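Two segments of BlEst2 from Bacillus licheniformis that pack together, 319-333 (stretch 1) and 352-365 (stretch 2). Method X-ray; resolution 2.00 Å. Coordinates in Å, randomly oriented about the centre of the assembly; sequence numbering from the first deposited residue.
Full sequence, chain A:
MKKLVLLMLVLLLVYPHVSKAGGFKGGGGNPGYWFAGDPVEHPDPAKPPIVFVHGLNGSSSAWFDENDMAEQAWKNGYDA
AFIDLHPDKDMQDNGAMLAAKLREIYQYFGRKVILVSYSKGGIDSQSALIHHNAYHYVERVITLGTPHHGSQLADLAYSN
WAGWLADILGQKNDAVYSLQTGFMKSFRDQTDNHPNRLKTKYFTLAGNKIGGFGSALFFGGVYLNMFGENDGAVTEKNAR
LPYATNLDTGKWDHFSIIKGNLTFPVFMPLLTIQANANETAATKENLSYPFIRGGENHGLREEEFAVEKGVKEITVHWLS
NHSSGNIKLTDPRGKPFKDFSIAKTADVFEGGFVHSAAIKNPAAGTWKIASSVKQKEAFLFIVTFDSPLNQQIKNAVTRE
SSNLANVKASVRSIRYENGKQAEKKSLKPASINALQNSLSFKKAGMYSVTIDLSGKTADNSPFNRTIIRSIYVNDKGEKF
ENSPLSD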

ATOM      1  N   LEU A 319      15.704  -1.075  -5.556  1.00 16.41           N
ATOM      2  CA  LEU A 319      15.473  -1.185  -4.104  1.00 15.42           C
ATOM      3  C   LEU A 319      16.466  -2.159  -3.562  1.00 19.30           C
ATOM      4  O   LEU A 319      16.692  -3.195  -4.174  1.00 18.90           O
ATOM      5  CB  LEU A 319      14.053  -1.665  -3.775  1.00 14.85           C
ATOM      6  CG  LEU A 319      12.903  -0.678  -4.027  1.00 17.83           C
ATOM      7  CD1 LEU A 319      12.496  -0.667  -5.512  1.00 17.68           C
ATOM      8  CD2 LEU A 319      11.728  -1.032  -3.156  1.00 19.17           C
ATOM      9  N   SER A 320      17.096  -1.811  -2.434  1.00 19.17           N
ATOM     10  CA  SER A 320      18.130  -2.631  -1.804  1.00 20.33           C
ATOM     11  C   SER A 320      18.036  -2.533  -0.276  1.00 24.44           C
ATOM     12  O   SER A 320      17.400  -1.622   0.243  1.00 22.73           O
ATOM     13  CB  SER A 320      19.510  -2.150  -2.251  1.00 24.37           C
ATOM     14  OG  SER A 320      20.556  -2.909  -1.651  1.00 25.76           O
ATOM     15  N   ASN A 321      18.683  -3.456   0.432  1.00 25.72           N
ATOM     16  CA  ASN A 321      18.733  -3.409   1.886  1.00 27.54           C
ATOM     17  C   ASN A 321      19.849  -2.452   2.335  1.00 35.32           C
ATOM     18  O   ASN A 321      19.942  -2.133   3.521  1.00 37.91           O
ATOM     19  CB  ASN A 321      18.908  -4.808   2.486  1.00 27.50           C
ATOM     20  CG  ASN A 321      20.104  -5.540   1.973  1.00 40.62           C
ATOM     21  OD1 ASN A 321      20.212  -5.837   0.786  1.00 28.35           O
ATOM     22  ND2 ASN A 321      20.978  -5.934   2.884  1.00 39.01           N
ATOM     23  N   HIS A 322      20.671  -1.958   1.404  1.00 30.96           N
ATOM     24  CA  HIS A 322      21.690  -0.992   1.799  1.00 31.48           C
ATOM     25  C   HIS A 322      21.795   0.131   0.765  1.00 34.51           C
ATOM     26  O   HIS A 322      21.281   0.028  -0.353  1.00 31.10           O
ATOM     27  CB  HIS A 322      23.042  -1.628   2.193  1.00 33.03           C
ATOM     28  CG  HIS A 322      23.758  -2.353   1.110  1.00 35.82           C
ATOM     29  ND1 HIS A 322      24.450  -1.671   0.125  1.00 37.54           N
ATOM     30  CD2 HIS A 322      23.973  -3.679   0.957  1.00 36.75           C
ATOM     31  CE1 HIS A 322      25.011  -2.602  -0.629  1.00 36.22           C
ATOM     32  NE2 HIS A 322      24.753  -3.822  -0.170  1.00 36.30           N
ATOM     33  N   SER A 323      22.419   1.224   1.182  1.00 32.81           N
ATOM     34  CA  SER A 323      22.513   2.479   0.446  1.00 32.57           C
ATOM     35  C   SER A 323      23.839   2.720  -0.257  1.00 36.39           C
ATOM     36  O   SER A 323      23.964   3.709  -0.984  1.00 36.23           O
ATOM     37  CB  SER A 323      22.274   3.620   1.428  1.00 36.52           C
ATOM     38  OG  SER A 323      23.220   3.557   2.480  1.00 45.45           O
ATOM     39  N   SER A 324      24.821   1.831  -0.064  1.00 34.12           N
ATOM     40  CA  SER A 324      26.169   2.051  -0.589  1.00 36.48           C
ATOM     41  C   SER A 324      26.458   1.457  -1.976  1.00 41.69           C
ATOM     42  O   SER A 324      27.563   1.649  -2.477  1.00 42.80           O
ATOM     43  CB  SER A 324      27.211   1.583   0.423  1.00 43.11           C
ATOM     44  OG  SER A 324      27.073   0.200   0.699  1.00 55.37           O
ATOM     45  N   GLY A 325      25.473   0.816  -2.608  1.00 36.87           N
ATOM     46  CA  GLY A 325      25.661   0.248  -3.944  1.00 36.04           C
ATOM     47  C   GLY A 325      25.837   1.284  -5.040  1.00 38.30           C
ATOM     48  O   GLY A 325      25.282   2.375  -4.954  1.00 36.82           O
ATOM     49  N   ASN A 326      26.645   0.966  -6.060  1.00 36.10           N
ATOM     50  CA  ASN A 326      26.849   1.879  -7.189  1.00 36.43           C
ATOM     51  C   ASN A 326      25.921   1.473  -8.327  1.00 37.43           C
ATOM     52  O   ASN A 326      26.002   0.347  -8.825  1.00 35.82           O
ATOM     53  CB  ASN A 326      28.325   1.924  -7.641  1.00 40.91           C
ATOM     54  CG  ASN A 326      29.264   2.524  -6.619  1.00 61.50           C
ATOM     55  OD1 ASN A 326      28.932   3.476  -5.896  1.00 54.17           O
ATOM     56  ND2 ASN A 326      30.468   1.980  -6.541  1.00 56.52           N
ATOM     57  N   ILE A 327      25.002   2.371  -8.692  1.00 33.92           N
ATOM     58  CA  ILE A 327      24.014   2.141  -9.747  1.00 31.76           C
ATOM     59  C   ILE A 327      24.405   2.844 -11.033  1.00 37.11           C
ATOM     60  O   ILE A 327      24.714   4.031 -11.031  1.00 38.27           O
ATOM     61  CB  ILE A 327      22.576   2.528  -9.297  1.00 33.41           C
ATOM     62  CG1 ILE A 327      22.200   1.923  -7.914  1.00 33.06           C
ATOM     63  CG2 ILE A 327      21.520   2.212 -10.364  1.00 31.99           C
ATOM     64  CD1 ILE A 327      22.271   0.392  -7.760  1.00 32.64           C
ATOM     65  N   LYS A 328      24.359   2.108 -12.135  1.00 33.31           N
ATOM     66  CA  LYS A 328      24.639   2.632 -13.453  1.00 32.25           C
ATOM     67  C   LYS A 328      23.563   2.149 -14.401  1.00 33.36           C
ATOM     68  O   LYS A 328      23.294   0.955 -14.491  1.00 33.19           O
ATOM     69  CB  LYS A 328      26.040   2.204 -13.922  1.00 34.22           C
ATOM     70  N   LEU A 329      22.908   3.081 -15.070  1.00 29.29           N
ATOM     71  CA  LEU A 329      21.894   2.772 -16.072  1.00 27.41           C
ATOM     72  C   LEU A 329      22.490   3.085 -17.442  1.00 30.34           C
ATOM     73  O   LEU A 329      23.021   4.161 -17.639  1.00 31.41           O
ATOM     74  CB  LEU A 329      20.609   3.566 -15.820  1.00 26.87           C
ATOM     75  CG  LEU A 329      19.462   3.354 -16.801  1.00 30.00           C
ATOM     76  CD1 LEU A 329      18.907   1.934 -16.736  1.00 29.19           C
ATOM     77  CD2 LEU A 329      18.372   4.351 -16.550  1.00 30.25           C
ATOM     78  N   THR A 330      22.488   2.098 -18.314  1.00 25.88           N
ATOM     79  CA  THR A 330      23.065   2.235 -19.660  1.00 27.62           C
ATOM     80  C   THR A 330      21.931   2.199 -20.666  1.00 29.68           C
ATOM     81  O   THR A 330      21.094   1.334 -20.557  1.00 27.52           O
ATOM     82  CB  THR A 330      24.095   1.134 -19.927  1.00 36.73           C
ATOM     83  OG1 THR A 330      25.092   1.285 -18.928  1.00 42.73           O
ATOM     84  CG2 THR A 330      24.736   1.257 -21.288  1.00 40.70           C
ATOM     85  N   ASP A 331      21.958   3.127 -21.614  1.00 27.49           N
ATOM     86  CA  ASP A 331      20.963   3.190 -22.703  1.00 27.02           C
ATOM     87  C   ASP A 331      21.319   2.208 -23.828  1.00 28.82           C
ATOM     88  O   ASP A 331      22.333   1.563 -23.769  1.00 25.35           O
ATOM     89  CB  ASP A 331      20.686   4.612 -23.183  1.00 30.06           C
ATOM     90  CG  ASP A 331      21.781   5.278 -24.005  1.00 36.54           C
ATOM     91  OD1 ASP A 331      22.747   4.617 -24.432  1.00 37.54           O
ATOM     92  OD2 ASP A 331      21.684   6.462 -24.156  1.00 42.98           O
ATOM     93  N   PRO A 332      20.453   2.079 -24.843  1.00 26.21           N
ATOM     94  CA  PRO A 332      20.678   1.158 -25.945  1.00 27.40           C
ATOM     95  C   PRO A 332      21.979   1.420 -26.731  1.00 31.73           C
ATOM     96  O   PRO A 332      22.484   0.516 -27.305  1.00 29.67           O
ATOM     97  CB  PRO A 332      19.398   1.275 -26.776  1.00 29.11           C
ATOM     98  CG  PRO A 332      18.397   1.865 -25.823  1.00 31.42           C
ATOM     99  CD  PRO A 332      19.202   2.779 -24.946  1.00 26.97           C
ATOM    100  N   ARG A 333      22.483   2.651 -26.683  1.00 30.36           N
ATOM    101  CA  ARG A 333      23.743   3.007 -27.372  1.00 32.04           C
ATOM    102  C   ARG A 333      24.952   2.779 -26.479  1.00 37.58           C
ATOM    103  O   ARG A 333      26.085   2.970 -26.922  1.00 37.62           O
ATOM    104  CB  ARG A 333      23.748   4.479 -27.802  1.00 33.31           C
ATOM    105  CG  ARG A 333      22.705   4.891 -28.847  1.00 44.39           C
ATOM    106  CD  ARG A 333      23.017   4.417 -30.271  1.00 49.86           C
ATOM    107  NE  ARG A 333      22.909   2.960 -30.450  1.00 49.45           N
ATOM    108  CZ  ARG A 333      21.768   2.272 -30.435  1.00 54.99           C
ATOM    109  NH1 ARG A 333      21.778   0.960 -30.628  1.00 33.81           N
ATOM    110  NH2 ARG A 333      20.605   2.899 -30.274  1.00 38.97           N
TER
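Stretch 2 352-365: GFVHSAAIKNPAAG

How does the backbone of stretch 2 lie on that of stretch 1? Stretch 2 is extended from Phe353 to Lys360 as one strand, whereas stretch 1 has two strand pieces, Leu319-Ser320 and Asn326-Thr330, joined by a loop. Only the first piece pairs with stretch 2 as a sheet, and it does so antiparallel. The loop then reverses stretch 1, so that its second strand runs roughly along with stretch 2, without bridges to it. Leu319 faces Val354 as a non-hydrogen-bonded pair, with 4.2 Å from CA of Leu319 to CA of Val354; Ser320 faces Phe353 as a hydrogen-bonded pair, with 5.3 Å from CA of Ser320 to CA of Phe353. Two nearly straight hydrogen bonds close the latter pair, Ser320 N to Phe353 O and Phe353 N to Ser320 O, both 2.8 Å. The same carbonyl, Phe353 O, also receives a CA-H...O contact from Leu319 CA at 3.2 Å. Along the second strand the backbones stand farther apart, 9.1 Å from CA of Leu329 to CA of Ala357, and side chains span the gap; at the far end CA of Pro332 comes back to 5.4 Å from CA of Gly365.

Where do the side chains of the paired strands go? Leu319 and Val354 put their side chains on one face of the sheet, where Leu319 CG meets Val354 CG2 at 3.7 Å. Ser320 and Phe353 point to the other face, and there the Phe353 ring lies against the loop that leaves the first strand. Ser323 CB sits over one face of this ring, 3.7 Å from Phe353 CD2, in a CH-pi contact. Near the plane of the ring, at its edge, Asn321 O approaches Phe353 CD1 at 3.7 Å. The loop itself is braced by a hydrogen bond from His322 N to Ser320 OG at 3.2 Å.

How does His355 reach the second strand of stretch 1? Its CA-to-CB bond points sideways, but the end of the side chain comes nearer and places the imidazole between the loop and Ile327. Ile327 CG1 packs over one face of the ring, 3.5 Å from His355 CG, a second CH-pi contact. Gly325 O is 3.5 Å from His355 CE1. A water completes the site by linking three groups: it donates to His322 O at 2.7 Å, accepts from Gly325 N at 3.0 Å, and hydrogen-bonds His355 NE2 at 2.8 Å. The ring is thereby tied to the loop without a direct hydrogen bond to it.

What holds the far ends together? Leu329 and Ile359 both point toward the opposing stretch and bridge the gap through their tips, with Leu329 CD2 3.5 Å from Ile359 CD1. Farther along, the Pro332 ring rests against the extended segment Ala363-Gly365, its CG 3.6 Å from Ala364 O and its CD 4.3 Å from Ala363 CB. Gly365 suits this position because a CB there would clash with Pro332 CB, and its backbone angles by themselves call for glycine. A second water joins Arg333 NH2, at 2.8 Å, to Ala364 O, at 3.0 Å.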

ATOM      1  N   GLY A 352      14.550  -0.324   4.137  1.00 30.65           N
ATOM      2  CA  GLY A 352      15.375  -0.451   2.944  1.00 29.95           C
ATOM      3  C   GLY A 352      15.712   0.880   2.310  1.00 31.10           C
ATOM      4  O   GLY A 352      15.444   1.946   2.882  1.00 31.12           O
ATOM      5  N   PHE A 353      16.310   0.810   1.124  1.00 23.17           N
ATOM      6  CA  PHE A 353      16.743   1.963   0.350  1.00 22.21           C
ATOM      7  C   PHE A 353      16.327   1.793  -1.082  1.00 22.78           C
ATOM      8  O   PHE A 353      16.136   0.671  -1.545  1.00 18.90           O
ATOM      9  CB  PHE A 353      18.277   2.152   0.450  1.00 24.52           C
ATOM     10  CG  PHE A 353      18.712   2.408   1.875  1.00 27.13           C
ATOM     11  CD1 PHE A 353      19.025   1.352   2.722  1.00 30.98           C
ATOM     12  CD2 PHE A 353      18.716   3.696   2.398  1.00 28.98           C
ATOM     13  CE1 PHE A 353      19.388   1.586   4.056  1.00 33.30           C
ATOM     14  CE2 PHE A 353      19.081   3.926   3.733  1.00 33.85           C
ATOM     15  CZ  PHE A 353      19.432   2.872   4.545  1.00 32.27           C
ATOM     16  N   VAL A 354      16.205   2.905  -1.772  1.00 20.31           N
ATOM     17  CA  VAL A 354      15.845   2.920  -3.179  1.00 20.27           C
ATOM     18  C   VAL A 354      16.651   3.976  -3.899  1.00 24.24           C
ATOM     19  O   VAL A 354      16.752   5.112  -3.443  1.00 24.67           O
ATOM     20  CB  VAL A 354      14.297   3.002  -3.454  1.00 23.16           C
ATOM     21  CG1 VAL A 354      13.667   4.321  -2.973  1.00 23.60           C
ATOM     22  CG2 VAL A 354      13.964   2.731  -4.922  1.00 21.77           C
ATOM     23  N   HIS A 355      17.262   3.569  -5.000  1.00 20.90           N
ATOM     24  CA  HIS A 355      17.961   4.455  -5.915  1.00 21.66           C
ATOM     25  C   HIS A 355      16.970   4.677  -7.037  1.00 24.11           C
ATOM     26  O   HIS A 355      16.501   3.700  -7.642  1.00 22.86           O
ATOM     27  CB  HIS A 355      19.221   3.799  -6.479  1.00 23.27           C
ATOM     28  CG  HIS A 355      20.184   3.323  -5.447  1.00 28.57           C
ATOM     29  ND1 HIS A 355      21.322   4.042  -5.146  1.00 32.43           N
ATOM     30  CD2 HIS A 355      20.171   2.189  -4.711  1.00 31.39           C
ATOM     31  CE1 HIS A 355      21.971   3.328  -4.240  1.00 33.04           C
ATOM     32  NE2 HIS A 355      21.309   2.210  -3.934  1.00 32.56           N
ATOM     33  N   SER A 356      16.621   5.935  -7.307  1.00 19.77           N
ATOM     34  CA  SER A 356      15.652   6.218  -8.351  1.00 18.23           C
ATOM     35  C   SER A 356      16.134   7.189  -9.384  1.00 26.11           C
ATOM     36  O   SER A 356      16.992   8.039  -9.123  1.00 26.37           O
ATOM     37  CB  SER A 356      14.344   6.737  -7.769  1.00 18.98           C
ATOM     38  OG  SER A 356      13.797   5.798  -6.865  1.00 19.66           O
ATOM     39  N   ALA A 357      15.537   7.070 -10.575  1.00 22.49           N
ATOM     40  CA  ALA A 357      15.792   7.964 -11.699  1.00 23.99           C
ATOM     41  C   ALA A 357      14.518   8.058 -12.523  1.00 28.83           C
ATOM     42  O   ALA A 357      13.681   7.154 -12.494  1.00 26.94           O
ATOM     43  CB  ALA A 357      16.943   7.450 -12.565  1.00 24.58           C
ATOM     44  N   ALA A 358      14.360   9.176 -13.212  1.00 28.19           N
ATOM     45  CA  ALA A 358      13.246   9.425 -14.108  1.00 29.09           C
ATOM     46  C   ALA A 358      13.855   9.936 -15.409  1.00 34.95           C
ATOM     47  O   ALA A 358      14.657  10.883 -15.400  1.00 35.98           O
ATOM     48  CB  ALA A 358      12.284  10.443 -13.509  1.00 29.94           C
ATOM     49  N   ILE A 359      13.553   9.238 -16.516  1.00 31.48           N
ATOM     50  CA  ILE A 359      14.081   9.560 -17.840  1.00 32.51           C
ATOM     51  C   ILE A 359      12.932   9.940 -18.754  1.00 34.40           C
ATOM     52  O   ILE A 359      12.052   9.116 -19.029  1.00 30.65           O
ATOM     53  CB  ILE A 359      14.960   8.420 -18.448  1.00 35.78           C
ATOM     54  CG1 ILE A 359      16.213   8.124 -17.605  1.00 36.81           C
ATOM     55  CG2 ILE A 359      15.356   8.708 -19.899  1.00 38.00           C
ATOM     56  CD1 ILE A 359      16.038   6.968 -16.639  1.00 44.08           C
ATOM     57  N   LYS A 360      12.961  11.191 -19.240  1.00 31.64           N
ATOM     58  CA  LYS A 360      11.959  11.703 -20.175  1.00 31.73           C
ATOM     59  C   LYS A 360      12.310  11.173 -21.551  1.00 34.27           C
ATOM     60  O   LYS A 360      13.500  11.077 -21.888  1.00 34.71           O
ATOM     61  CB  LYS A 360      11.967  13.243 -20.183  1.00 34.45           C
ATOM     62  CG  LYS A 360      11.643  13.896 -18.832  1.00 45.69           C
ATOM     63  CD  LYS A 360      12.336  15.281 -18.683  1.00 55.59           C
ATOM     64  CE  LYS A 360      11.394  16.466 -18.745  1.00 63.55           C
ATOM     65  NZ  LYS A 360      12.123  17.769 -18.730  1.00 65.16           N
ATOM     66  N   ASN A 361      11.282  10.824 -22.348  1.00 30.58           N
ATOM     67  CA  ASN A 361      11.415  10.325 -23.720  1.00 31.34           C
ATOM     68  C   ASN A 361      12.599   9.369 -23.894  1.00 36.40           C
ATOM     69  O   ASN A 361      13.537   9.668 -24.648  1.00 37.61           O
ATOM     70  CB  ASN A 361      11.505  11.482 -24.735  1.00 35.41           C
ATOM     71  CG  ASN A 361      10.382  12.470 -24.633  1.00 53.52           C
ATOM     72  OD1 ASN A 361      10.585  13.600 -24.218  1.00 56.99           O
ATOM     73  ND2 ASN A 361       9.163  12.027 -24.882  1.00 41.81           N
ATOM     74  N   PRO A 362      12.604   8.227 -23.173  1.00 31.66           N
ATOM     75  CA  PRO A 362      13.746   7.310 -23.290  1.00 30.08           C
ATOM     76  C   PRO A 362      13.858   6.697 -24.677  1.00 35.19           C
ATOM     77  O   PRO A 362      12.836   6.400 -25.291  1.00 34.41           O
ATOM     78  CB  PRO A 362      13.453   6.256 -22.227  1.00 30.08           C
ATOM     79  CG  PRO A 362      11.982   6.254 -22.083  1.00 34.91           C
ATOM     80  CD  PRO A 362      11.586   7.692 -22.238  1.00 32.24           C
ATOM     81  N   ALA A 363      15.100   6.520 -25.165  1.00 31.88           N
ATOM     82  CA  ALA A 363      15.371   5.910 -26.456  1.00 33.41           C
ATOM     83  C   ALA A 363      14.863   4.458 -26.429  1.00 37.21           C
ATOM     84  O   ALA A 363      14.988   3.779 -25.409  1.00 34.45           O
ATOM     85  CB  ALA A 363      16.871   5.938 -26.733  1.00 35.10           C
ATOM     86  N   ALA A 364      14.233   4.011 -27.522  1.00 35.41           N
ATOM     87  CA  ALA A 364      13.708   2.651 -27.619  1.00 33.69           C
ATOM     88  C   ALA A 364      14.844   1.693 -27.780  1.00 36.55           C
ATOM     89  O   ALA A 364      15.850   2.032 -28.406  1.00 36.70           O
ATOM     90  CB  ALA A 364      12.766   2.523 -28.797  1.00 35.38           C
ATOM     91  N   GLY A 365      14.686   0.502 -27.219  1.00 31.45           N
ATOM     92  CA  GLY A 365      15.705  -0.530 -27.300  1.00 30.58           C
ATOM     93  C   GLY A 365      15.968  -1.175 -25.958  1.00 32.29           C
ATOM     94  O   GLY A 365      15.160  -1.054 -25.030  1.00 31.22           O
TER
HETATM   95  O   HOH W   1      22.604   0.100  -2.648  1.00 30.53           O
HETATM   96  O   HOH W   2      18.094   1.621 -30.338  1.00 33.57           O